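Local coordinates for SusD superfamily protein (Bacteroides thetaiotaomicron VPI-5482, PDB 3HDX) that probably binds polysaccharide at the outer membrane of the bacterium, as a SusD-family protein of carbohydrate uptake, at residues N83-V87 and T136-D140; L18-Y22 and Q113-L117. All coordinates share one frame. Residues are numbered along the deposited sequence.

Contact 1 of 2, residues N83-V87 and T136-D140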
loop_
_atom_site.group_PDB
_atom_site.type_symbol
_atom_site.label_atom_id
_atom_site.label_comp_id
_atom_site.label_asym_id
_atom_site.label_seq_id
_atom_site.Cartn_x
_atom_site.Cartn_y
_atom_site.Cartn_z
ATOM N N ASN A 83 1.175 -19.229 -2.538
ATOM C CA ASN A 83 1.651 -20.562 -2.879
ATOM C C ASN A 83 3.188 -20.584 -3.058
ATOM O O ASN A 83 3.881 -21.500 -2.574
ATOM C CB ASN A 83 0.923 -21.071 -4.127
ATOM C CG ASN A 83 0.936 -22.569 -4.238
ATOM O OD1 ASN A 83 0.921 -23.263 -3.225
ATOM N ND2 ASN A 83 0.893 -23.067 -5.452
ATOM N N ALA A 84 3.736 -19.582 -3.744
ATOM C CA ALA A 84 5.196 -19.509 -3.928
ATOM C C ALA A 84 5.910 -19.390 -2.568
ATOM O O ALA A 84 6.963 -20.020 -2.333
ATOM C CB ALA A 84 5.574 -18.350 -4.846
ATOM N N ALA A 85 5.342 -18.585 -1.663
ATOM C CA ALA A 85 5.883 -18.470 -0.291
ATOM C C ALA A 85 5.794 -19.810 0.454
ATOM O O ALA A 85 6.775 -20.227 1.058
ATOM C CB ALA A 85 5.142 -17.351 0.489
ATOM N N SER A 86 4.657 -20.488 0.362
ATOM C CA SER A 86 4.495 -21.765 1.029
ATOM C C SER A 86 5.514 -22.807 0.525
ATOM O O SER A 86 6.117 -23.534 1.333
ATOM C CB SER A 86 3.093 -22.306 0.812
ATOM O OG SER A 86 2.141 -21.421 1.389
ATOM N N VAL A 87 5.709 -22.851 -0.796
ATOM C CA VAL A 87 6.702 -23.778 -1.394
ATOM C C VAL A 87 8.109 -23.437 -0.893
ATOM O O VAL A 87 8.888 -24.339 -0.500
ATOM C CB VAL A 87 6.640 -23.789 -2.954
ATOM C CG1 VAL A 87 7.810 -24.620 -3.530
ATOM C CG2 VAL A 87 5.320 -24.370 -3.425
ATOM N N THR A 136 -2.873 -22.472 3.967
ATOM C CA THR A 136 -1.646 -22.369 4.782
ATOM C C THR A 136 -0.534 -23.349 4.353
ATOM O O THR A 136 0.461 -23.549 5.084
ATOM C CB THR A 136 -2.036 -22.654 6.275
ATOM O OG1 THR A 136 -2.555 -23.989 6.354
ATOM C CG2 THR A 136 -3.093 -21.654 6.773
ATOM N N TYR A 137 -0.741 -23.979 3.198
ATOM C CA TYR A 137 0.155 -25.018 2.682
ATOM C C TYR A 137 0.235 -24.937 1.166
ATOM O O TYR A 137 -0.687 -24.393 0.527
ATOM C CB TYR A 137 -0.383 -26.375 3.129
ATOM C CG TYR A 137 -1.818 -26.660 2.694
ATOM C CD1 TYR A 137 -2.892 -26.216 3.454
ATOM C CD2 TYR A 137 -2.091 -27.352 1.495
ATOM C CE1 TYR A 137 -4.182 -26.409 3.043
ATOM C CE2 TYR A 137 -3.392 -27.591 1.103
ATOM C CZ TYR A 137 -4.430 -27.137 1.873
ATOM O OH TYR A 137 -5.721 -27.363 1.504
ATOM N N SER A 138 1.282 -25.523 0.585
ATOM C CA SER A 138 1.417 -25.452 -0.869
ATOM C C SER A 138 0.497 -26.443 -1.588
ATOM O O SER A 138 0.076 -27.473 -1.028
ATOM C CB SER A 138 2.846 -25.673 -1.321
ATOM O OG SER A 138 3.222 -27.006 -1.127
ATOM N N TYR A 139 0.164 -26.104 -2.823
ATOM C CA TYR A 139 -0.699 -26.945 -3.658
ATOM C C TYR A 139 -0.209 -26.841 -5.093
ATOM O O TYR A 139 0.603 -25.977 -5.403
ATOM C CB TYR A 139 -2.168 -26.556 -3.521
ATOM C CG TYR A 139 -2.446 -25.116 -3.838
ATOM C CD1 TYR A 139 -2.312 -24.124 -2.865
ATOM C CD2 TYR A 139 -2.798 -24.731 -5.122
ATOM C CE1 TYR A 139 -2.542 -22.780 -3.168
ATOM C CE2 TYR A 139 -3.029 -23.385 -5.454
ATOM C CZ TYR A 139 -2.901 -22.424 -4.467
ATOM O OH TYR A 139 -3.129 -21.121 -4.805
ATOM N N ASP A 140 -0.666 -27.753 -5.944
ATOM C CA ASP A 140 -0.228 -27.760 -7.347
ATOM C C ASP A 140 -0.861 -26.660 -8.161
ATOM O O ASP A 140 -2.065 -26.403 -8.038
ATOM C CB ASP A 140 -0.582 -29.099 -8.022
ATOM C CG ASP A 140 0.223 -30.271 -7.480
ATOM O OD1 ASP A 140 1.314 -30.097 -6.891
ATOM O OD2 ASP A 140 -0.226 -31.414 -7.702
HETATM O O HOH W 1 -0.101 -22.122 -0.518
#
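In the helical SusD fold, a loop segment, T136-D140, extended from Y137 onward, runs across one face of helix 76-91 and is held there by a pair of hydrogen bonds between the N83 carboxamide and the backbone N and O of Y139. The CA-to-CB bonds of T136 and Y137 point away from the helix. At Y137 the backbone makes the contact: its carbonyl C lies 3.9 Å from S86 CB, and a water lying between loop and helix is hydrogen-bonded to Y137 O (2.6 Å), S86 OG (3.0 Å) and N83 OD1 (3.1 Å); S86 OG is further bonded to R118 of helix 104-129. S138 points at the helix, S138 CA lying 5.2 Å from S86 CA. S138 CB is 3.5 Å from V87 CG2, and the S138 hydroxyl is hydrogen-bonded to E90 one turn farther along. The Y139 ring lies with one face against the N83 amide oxygen while meeting F144 edge-to-face. The carboxamide thus pairs with the N-H and C=O of Y139 much as a neighbouring strand would: Y139 N donates to N83 OD1 at 3.0 Å, and N83 ND2 donates to Y139 O at 2.9 Å.

Contact 2 of 2, residues L18-Y22 and Q113-L117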
loop_
_atom_site.group_PDB
_atom_site.type_symbol
_atom_site.label_atom_id
_atom_site.label_comp_id
_atom_site.label_asym_id
_atom_site.label_seq_id
_atom_site.Cartn_x
_atom_site.Cartn_y
_atom_site.Cartn_z
ATOM N N LEU A 18 13.464 -16.621 -3.845
ATOM C CA LEU A 18 13.108 -15.511 -2.938
ATOM C C LEU A 18 12.733 -14.289 -3.789
ATOM O O LEU A 18 11.679 -13.653 -3.587
ATOM C CB LEU A 18 14.285 -15.151 -1.997
ATOM C CG LEU A 18 14.066 -13.929 -1.109
ATOM C CD1 LEU A 18 12.855 -14.141 -0.180
ATOM C CD2 LEU A 18 15.382 -13.567 -0.338
HETATM N N MSE A 19 13.603 -13.950 -4.756
HETATM C CA MSE A 19 13.329 -12.788 -5.632
HETATM C C MSE A 19 12.015 -13.008 -6.407
HETATM O O MSE A 19 11.263 -12.047 -6.652
HETATM C CB MSE A 19 14.525 -12.464 -6.537
HETATM C CG MSE A 19 15.814 -12.110 -5.742
HETATM SE SE MSE A 19 15.616 -10.800 -4.310
HETATM C CE MSE A 19 17.159 -11.258 -3.261
ATOM N N GLY A 20 11.696 -14.270 -6.724
ATOM C CA GLY A 20 10.445 -14.595 -7.363
ATOM C C GLY A 20 9.221 -14.300 -6.513
ATOM O O GLY A 20 8.207 -13.861 -7.046
ATOM N N VAL A 21 9.300 -14.552 -5.192
ATOM C CA VAL A 21 8.168 -14.236 -4.295
ATOM C C VAL A 21 7.944 -12.700 -4.272
ATOM O O VAL A 21 6.795 -12.232 -4.354
ATOM C CB VAL A 21 8.337 -14.815 -2.884
ATOM C CG1 VAL A 21 7.098 -14.509 -2.036
ATOM C CG2 VAL A 21 8.586 -16.351 -2.953
ATOM N N TYR A 22 9.036 -11.924 -4.209
ATOM C CA TYR A 22 8.943 -10.465 -4.325
ATOM C C TYR A 22 8.296 -10.058 -5.640
ATOM O O TYR A 22 7.447 -9.178 -5.672
ATOM C CB TYR A 22 10.305 -9.779 -4.197
ATOM C CG TYR A 22 10.807 -9.602 -2.760
ATOM C CD1 TYR A 22 10.348 -8.536 -1.976
ATOM C CD2 TYR A 22 11.715 -10.468 -2.192
ATOM C CE1 TYR A 22 10.766 -8.358 -0.651
ATOM C CE2 TYR A 22 12.153 -10.307 -0.882
ATOM C CZ TYR A 22 11.699 -9.225 -0.119
ATOM O OH TYR A 22 12.143 -9.066 1.161
ATOM N N GLN A 113 11.175 -13.307 5.314
ATOM C CA GLN A 113 10.700 -12.467 4.218
ATOM C C GLN A 113 9.509 -13.075 3.523
ATOM O O GLN A 113 8.506 -12.374 3.324
ATOM C CB GLN A 113 11.805 -12.154 3.233
ATOM C CG GLN A 113 12.875 -11.208 3.781
ATOM C CD GLN A 113 14.089 -11.168 2.900
ATOM O OE1 GLN A 113 14.133 -10.444 1.894
ATOM N NE2 GLN A 113 15.117 -11.938 3.295
ATOM N N VAL A 114 9.620 -14.358 3.117
ATOM C CA VAL A 114 8.500 -14.975 2.379
ATOM C C VAL A 114 7.272 -15.106 3.295
ATOM O O VAL A 114 6.140 -14.924 2.848
ATOM C CB VAL A 114 8.852 -16.298 1.660
ATOM C CG1 VAL A 114 10.004 -16.038 0.684
ATOM C CG2 VAL A 114 9.153 -17.396 2.627
ATOM N N ARG A 115 7.494 -15.403 4.570
ATOM C CA ARG A 115 6.402 -15.496 5.536
ATOM C C ARG A 115 5.683 -14.134 5.612
ATOM O O ARG A 115 4.437 -14.091 5.640
ATOM C CB ARG A 115 6.932 -15.888 6.929
ATOM C CG ARG A 115 5.879 -16.110 7.946
ATOM C CD ARG A 115 6.417 -16.382 9.307
ATOM N NE ARG A 115 7.158 -17.605 9.468
ATOM C CZ ARG A 115 6.675 -18.800 9.769
ATOM N NH1 ARG A 115 5.381 -19.053 9.734
ATOM N NH2 ARG A 115 7.533 -19.805 10.004
ATOM N N ALA A 116 6.458 -13.054 5.700
ATOM C CA ALA A 116 5.888 -11.704 5.780
ATOM C C ALA A 116 5.158 -11.318 4.481
ATOM O O ALA A 116 4.104 -10.676 4.538
ATOM C CB ALA A 116 6.990 -10.670 6.137
ATOM N N LEU A 117 5.723 -11.691 3.330
ATOM C CA LEU A 117 5.085 -11.404 2.057
ATOM C C LEU A 117 3.744 -12.129 1.933
ATOM O O LEU A 117 2.763 -11.573 1.428
ATOM C CB LEU A 117 6.021 -11.711 0.883
ATOM C CG LEU A 117 7.224 -10.781 0.701
ATOM C CD1 LEU A 117 8.282 -11.412 -0.234
ATOM C CD2 LEU A 117 6.797 -9.432 0.130
#
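Helix-helix packing in the buried interior of the N-terminal helical region joins helix 11-30 to helix 104-129, consistent with the TPR-like architecture of SusD proteins. The two short segments run nearly parallel, 18° apart, with axes 10.1 Å from each other at closest approach. Apolar side chains fill the gap: L18 CD1 reaches V114 CG1 at 3.5 Å, V21 CG2 lies 3.9 Å from the same V114 CG1, and V21 CG1 sits 3.8 Å from L117 CD1. L117 CD1 also rests over the Y22 ring in a CH-pi contact, 3.8 Å from the ring centroid and almost on the ring normal. One polar link is set into this layer, a short hydrogen bond of 2.5 Å from Y22 OH to Q113 OE1; the Y22 hydroxyl is also hydrogen-bonded to F194 N, and Q113 NE2 to the Y181 hydroxyl. Helix 76-91 flanks the interface through F88, which touches both L18 and V114, while A116 and R115 pack against helix 152-169, R115 also forming a salt bridge with E162.

From the N terminus, helix 11-30 supplies L18-Y22, the first half of contact 2, and helix 76-91 then gives N83-V87, which opens contact 1. Helix 104-129 returns to L18-Y22 through Q113-L117, closing contact 2 across 90 intervening residues; the loop after it brings T136-D140 back onto helix 76-91 and closes contact 1 across 48. The two closures therefore cross rather than nest. Their centres are 12 Å apart and they touch directly, A85 CB lying 3.5 Å from V114 O and A84 O 4.1 Å from V21 CG2. Helix 76-91 thus packs against both helices of contact 2 and receives the loop of contact 1, uniting three helices and one loop.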